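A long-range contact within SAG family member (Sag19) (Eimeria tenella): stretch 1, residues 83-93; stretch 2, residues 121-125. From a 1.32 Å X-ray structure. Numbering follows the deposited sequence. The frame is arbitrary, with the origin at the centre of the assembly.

Stretch 1 (83-93) SLKAIKIEEPA
Stretch 2 121-125: KKYPG

Contacts between distant parts of a chain often combine one directional polar bond with a patch of apolar packing, and the meeting of residues 83-93 with 121-125 in Sag19 is a compact example. Stretch 1 opens with the last part of a helix that began earlier in the chain. Leu-84 O accepts two backbone hydrogen bonds, from Ile-87 N at 3.0 Å and from Ile-89 N at 2.9 Å, while Lys-88 N donates to Lys-85 O at 3.0 Å. The chain has left the helix by Ile-87 (-108/20); Lys-88 follows with positive phi (70/34). Ile-89 comes next in an extended conformation (-113/111), then Glu-90 at -132/12 and Glu-91 at -132/139. The peptide bond between Glu-91 and Pro-92 is cis, and Pro-92 and Ala-93 continue extended at -64/157 and -55/137.

Stretch 2 has no regular helix or strand. Its phi/psi values run from -68/-27 at Lys-121 through -113/-54 at Lys-122, -96/106 at Tyr-123 and -71/125 at Pro-124 to 168/-173 at Gly-125. The backbones come closest in register at Ile-89 and Tyr-123, whose CA atoms lie 7.9 Å apart. Such spacing leaves room for side chains between the two stretches, and 273 Å² of surface, summed over both sides, is buried there.

Ile-89 (m, t) points toward stretch 2 and touches three successive residues. Its CD1 lies 3.3 Å from Lys-122 O, a contact between a methyl group and a carbonyl, and 3.9 Å from Pro-124 CD; its CG2 packs 3.6 Å from Tyr-123 CE1. Ile-87, with chi1 in p and chi2 in t, also points toward the other stretch, bringing CD1 to 3.6 Å from Pro-124 CG. Leu-84 (m, t) starts sideways, but its end approaches, with CD2 4.4 Å from Pro-124 CD. The C-gamma-endo ring of Pro-124 thus meets three aliphatic side chains.

Tyr-123 supplies the polar element. Its CA-to-CB bond points sideways, yet chi1 of -61° (m) and chi2 of -80° carry the ring end to stretch 1, where OH donates a hydrogen bond of 2.8 Å to Glu-91 O. That carbonyl lies at the ring edge, near its plane, as suits a phenol donor. Beside the bond, Pro-92 CD approaches Tyr-123 OH to 3.4 Å and CZ to 4.0 Å.

Farther out, Lys-85 (t, t, t, p) and Glu-90 (m, t, chi3 -99°) form a salt bridge within stretch 1, NZ to OE2 at 3.1 Å, linking the helix to the loop after it.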

# COMPACT_ATOMS: atom_id res chain seq x y z
N SER A 83 14.41 5.83 2.54
CA SER A 83 13.13 6.48 2.93
C SER A 83 12.65 5.93 4.27
O SER A 83 12.28 6.69 5.16
CB SER A 83 12.12 6.27 1.85
OG SER A 83 10.86 6.80 2.22
N LEU A 84 12.71 4.60 4.42
CA LEU A 84 12.30 3.96 5.70
C LEU A 84 13.23 4.38 6.83
O LEU A 84 12.75 4.66 7.92
CB LEU A 84 12.27 2.46 5.47
CG LEU A 84 11.03 1.98 4.70
CD1 LEU A 84 11.22 0.55 4.25
CD2 LEU A 84 9.76 2.12 5.54
N LYS A 85 14.53 4.44 6.55
CA LYS A 85 15.51 4.84 7.59
C LYS A 85 15.19 6.24 8.11
O LYS A 85 15.28 6.49 9.33
CB LYS A 85 16.92 4.76 7.01
CG LYS A 85 18.01 5.15 8.00
CD LYS A 85 19.38 5.08 7.37
CE LYS A 85 20.45 5.63 8.30
NZ LYS A 85 20.59 4.80 9.52
N ALA A 86 14.73 7.13 7.23
CA ALA A 86 14.37 8.52 7.60
C ALA A 86 13.19 8.57 8.55
O ALA A 86 13.07 9.56 9.30
CB ALA A 86 14.11 9.32 6.35
N ILE A 87 12.32 7.56 8.55
CA ILE A 87 11.15 7.53 9.47
C ILE A 87 11.43 6.46 10.53
O ILE A 87 10.44 5.97 11.12
CB ILE A 87 9.80 7.35 8.75
CG1 ILE A 87 9.75 6.08 7.90
CG2 ILE A 87 9.50 8.59 7.93
CD1 ILE A 87 8.37 5.69 7.41
N LYS A 88 12.69 6.09 10.72
CA LYS A 88 13.15 5.28 11.87
C LYS A 88 12.63 3.85 11.74
O LYS A 88 12.37 3.19 12.77
CB LYS A 88 12.68 5.94 13.17
CG LYS A 88 13.23 7.35 13.42
CD LYS A 88 14.75 7.43 13.38
CE LYS A 88 15.38 7.28 14.75
NZ LYS A 88 16.83 7.62 14.72
N ILE A 89 12.54 3.34 10.53
CA ILE A 89 12.20 1.90 10.27
C ILE A 89 13.41 1.22 9.65
O ILE A 89 13.79 1.57 8.52
CB ILE A 89 10.93 1.78 9.40
CG1 ILE A 89 9.73 2.39 10.11
CG2 ILE A 89 10.69 0.33 8.99
CD1 ILE A 89 8.47 2.50 9.29
N GLU A 90 14.05 0.32 10.40
CA GLU A 90 15.31 -0.32 9.98
C GLU A 90 15.26 -1.83 10.16
O GLU A 90 16.27 -2.50 9.95
CB GLU A 90 16.49 0.29 10.74
CG GLU A 90 16.65 1.77 10.45
CD GLU A 90 18.03 2.32 10.76
OE1 GLU A 90 18.16 2.93 11.84
OE2 GLU A 90 18.97 2.17 9.91
N GLU A 91 14.07 -2.37 10.41
CA GLU A 91 13.86 -3.83 10.45
C GLU A 91 12.65 -4.17 9.60
O GLU A 91 11.69 -3.43 9.62
CB GLU A 91 13.60 -4.28 11.89
CG GLU A 91 14.82 -4.19 12.79
CD GLU A 91 15.90 -5.22 12.54
OE1 GLU A 91 16.81 -5.32 13.42
OE2 GLU A 91 15.89 -5.90 11.52
N PRO A 92 12.67 -5.25 8.83
CA PRO A 92 13.82 -6.15 8.68
C PRO A 92 15.03 -5.46 8.06
O PRO A 92 14.86 -4.45 7.38
CB PRO A 92 13.30 -7.23 7.73
CG PRO A 92 12.23 -6.54 6.94
CD PRO A 92 11.58 -5.59 7.90
N ALA A 93 16.23 -5.98 8.30
CA ALA A 93 17.48 -5.25 7.98
C ALA A 93 17.47 -4.86 6.51
O ALA A 93 17.15 -5.68 5.67
CB ALA A 93 18.69 -6.11 8.27
N LYS A 121 -0.06 -0.28 9.59
CA LYS A 121 0.06 0.37 10.91
C LYS A 121 1.52 0.63 11.24
O LYS A 121 1.79 1.57 12.04
CB LYS A 121 -0.59 -0.48 11.98
CG LYS A 121 0.15 -1.73 12.33
CD LYS A 121 -0.47 -2.43 13.52
CE LYS A 121 0.28 -3.68 13.88
NZ LYS A 121 -0.36 -4.35 15.04
N LYS A 122 2.45 -0.15 10.70
CA LYS A 122 3.88 0.00 10.97
C LYS A 122 4.60 0.43 9.68
O LYS A 122 5.36 1.42 9.72
CB LYS A 122 4.51 -1.28 11.51
CG LYS A 122 6.01 -1.22 11.66
CD LYS A 122 6.53 -2.42 12.40
CE LYS A 122 8.00 -2.35 12.67
NZ LYS A 122 8.32 -3.40 13.67
N TYR A 123 4.44 -0.31 8.60
CA TYR A 123 5.13 -0.07 7.31
C TYR A 123 4.18 0.73 6.44
O TYR A 123 3.16 0.18 6.02
CB TYR A 123 5.53 -1.40 6.65
CG TYR A 123 6.47 -2.19 7.51
CD1 TYR A 123 7.82 -1.88 7.53
CD2 TYR A 123 6.04 -3.27 8.26
CE1 TYR A 123 8.71 -2.59 8.32
CE2 TYR A 123 6.91 -3.98 9.06
CZ TYR A 123 8.24 -3.65 9.07
OH TYR A 123 9.09 -4.34 9.88
N PRO A 124 4.42 2.04 6.23
CA PRO A 124 3.47 2.85 5.48
C PRO A 124 3.48 2.48 4.00
O PRO A 124 4.56 2.42 3.40
CB PRO A 124 3.95 4.28 5.69
CG PRO A 124 5.37 4.17 6.10
CD PRO A 124 5.58 2.81 6.70
N GLY A 125 2.34 2.14 3.47
CA GLY A 125 2.19 1.86 2.06
C GLY A 125 0.86 1.23 1.78
O GLY A 125 -0.01 1.16 2.68